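Sterol regulatory element-binding protein cleavage-activating protein (Schizosaccharomyces pombe, PDB 4YHC) escorts the membrane-bound transcription factor precursor sre1 for processing when sterol or oxygen is low, its cytoplasmic WD40 domain probably taking part in binding sre1. Local coordinates at residues F45-V48 / L54-W57. The protein carries 9 engineered substitutions. Sequence-based numbering, arbitrary orientation.
Sequences FASV and LVVW
Leu54 and Val48 meet through methyl groups on one face of an antiparallel hairpin. Their side chains cross at a slant, with Leu54 CD2 4.0 Å from Val48 CG2. Val48 CG2, anti to its carbonyl carbon and beside the backbone N, makes the touch. Leu54 CD2 also comes within 4.3 Å of Ala46 CB. The small Ala46 faces Val56 in a non-hydrogen-bonded pair. Ile80, from the first strand of the next sheet, packs on Ala46, Val48 and Leu54.

Phe45, Ser47, Val55 and Trp57 occupy the other face. Phe45 CB and Trp57 CB are 4.3 Å apart, and each lies at the edge of the other residue's ring, near its plane. In both residues CG is anti to the backbone N (chi1 -178° in Phe45, 173° in Trp57), and the rings diverge from the opposing strand. The contact between the two residues is made by their CB atoms, not by ring faces.

Ser47 OG rests 3.7 Å from Val55 CB and is hydrogen-bonded to His29 NE2. Between the faces runs the polar backbone. Phe45 and Trp57 exchange two hydrogen bonds, with Trp57 N 2.8 Å from Phe45 O. Ser47 and Val55 exchange two more, Ser47 N lying 2.9 Å from Val55 O. Val55 O also receives a CA-H contact from Ala46 CA at 3.2 Å.

These are the two middle strands of a four-stranded blade of the WD40 propeller, within the predicted repeat WD 1. Paired amides and the His29 bond satisfy buried polar groups, while Ala46, Val48 and Leu54 pack this blade against Ile80 of the next.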
loop_
_atom_site.group_PDB
_atom_site.type_symbol
_atom_site.label_atom_id
_atom_site.label_comp_id
_atom_site.label_asym_id
_atom_site.label_seq_id
_atom_site.Cartn_x
_atom_site.Cartn_y
_atom_site.Cartn_z
ATOM N N PHE A 45 -11.223 3.861 -3.227
ATOM C CA PHE A 45 -10.302 3.397 -4.268
ATOM C C PHE A 45 -10.305 4.428 -5.379
ATOM O O PHE A 45 -11.372 4.972 -5.709
ATOM C CB PHE A 45 -10.848 2.075 -4.837
ATOM C CG PHE A 45 -9.967 1.438 -5.902
ATOM C CD1 PHE A 45 -8.901 0.648 -5.543
ATOM C CD2 PHE A 45 -10.240 1.623 -7.221
ATOM C CE1 PHE A 45 -8.119 0.012 -6.509
ATOM C CE2 PHE A 45 -9.473 1.034 -8.195
ATOM C CZ PHE A 45 -8.426 0.204 -7.847
ATOM N N ALA A 46 -9.135 4.674 -5.971
ATOM C CA ALA A 46 -9.029 5.529 -7.158
ATOM C C ALA A 46 -8.202 4.879 -8.258
ATOM O O ALA A 46 -7.163 4.252 -7.972
ATOM C CB ALA A 46 -8.375 6.833 -6.771
ATOM N N SER A 47 -8.592 5.111 -9.519
ATOM C CA SER A 47 -7.843 4.659 -10.652
ATOM C C SER A 47 -7.633 5.846 -11.621
ATOM O O SER A 47 -8.520 6.685 -11.789
ATOM C CB SER A 47 -8.540 3.496 -11.371
ATOM O OG SER A 47 -9.892 3.753 -11.676
ATOM N N VAL A 48 -6.453 5.864 -12.235
ATOM C CA VAL A 48 -6.049 6.909 -13.160
ATOM C C VAL A 48 -5.603 6.306 -14.483
ATOM O O VAL A 48 -4.784 5.396 -14.503
ATOM C CB VAL A 48 -4.894 7.740 -12.599
ATOM C CG1 VAL A 48 -4.516 8.793 -13.637
ATOM C CG2 VAL A 48 -5.293 8.437 -11.276
ATOM N N LEU A 54 -10.047 9.938 -14.267
ATOM C CA LEU A 54 -10.090 9.549 -12.884
ATOM C C LEU A 54 -11.426 8.942 -12.522
ATOM O O LEU A 54 -12.466 9.520 -12.770
ATOM C CB LEU A 54 -9.894 10.783 -12.056
ATOM C CG LEU A 54 -9.544 10.870 -10.567
ATOM C CD1 LEU A 54 -10.605 11.441 -9.709
ATOM C CD2 LEU A 54 -8.832 9.727 -9.895
ATOM N N VAL A 55 -11.369 7.853 -11.797
ATOM C CA VAL A 55 -12.549 7.251 -11.206
ATOM C C VAL A 55 -12.263 7.046 -9.711
ATOM O O VAL A 55 -11.217 6.417 -9.318
ATOM C CB VAL A 55 -12.890 5.882 -11.872
ATOM C CG1 VAL A 55 -14.082 5.242 -11.174
ATOM C CG2 VAL A 55 -13.117 6.017 -13.401
ATOM N N VAL A 56 -13.129 7.597 -8.877
ATOM C CA VAL A 56 -13.064 7.290 -7.501
ATOM C C VAL A 56 -14.325 6.496 -7.059
ATOM O O VAL A 56 -15.473 6.823 -7.415
ATOM C CB VAL A 56 -12.505 8.408 -6.575
ATOM C CG1 VAL A 56 -12.116 9.699 -7.287
ATOM C CG2 VAL A 56 -13.116 8.511 -5.206
ATOM N N TRP A 57 -14.032 5.413 -6.334
ATOM C CA TRP A 57 -14.982 4.292 -6.153
ATOM C C TRP A 57 -15.036 3.976 -4.692
ATOM O O TRP A 57 -14.009 3.831 -4.073
ATOM C CB TRP A 57 -14.433 3.114 -6.979
ATOM C CG TRP A 57 -15.171 1.845 -6.790
ATOM C CD1 TRP A 57 -14.802 0.764 -6.008
ATOM C CD2 TRP A 57 -16.391 1.512 -7.409
ATOM N NE1 TRP A 57 -15.744 -0.224 -6.141
ATOM C CE2 TRP A 57 -16.736 0.222 -6.984
ATOM C CE3 TRP A 57 -17.227 2.178 -8.315
ATOM C CZ2 TRP A 57 -17.882 -0.410 -7.425
ATOM C CZ3 TRP A 57 -18.394 1.553 -8.733
ATOM C CH2 TRP A 57 -18.696 0.273 -8.295
#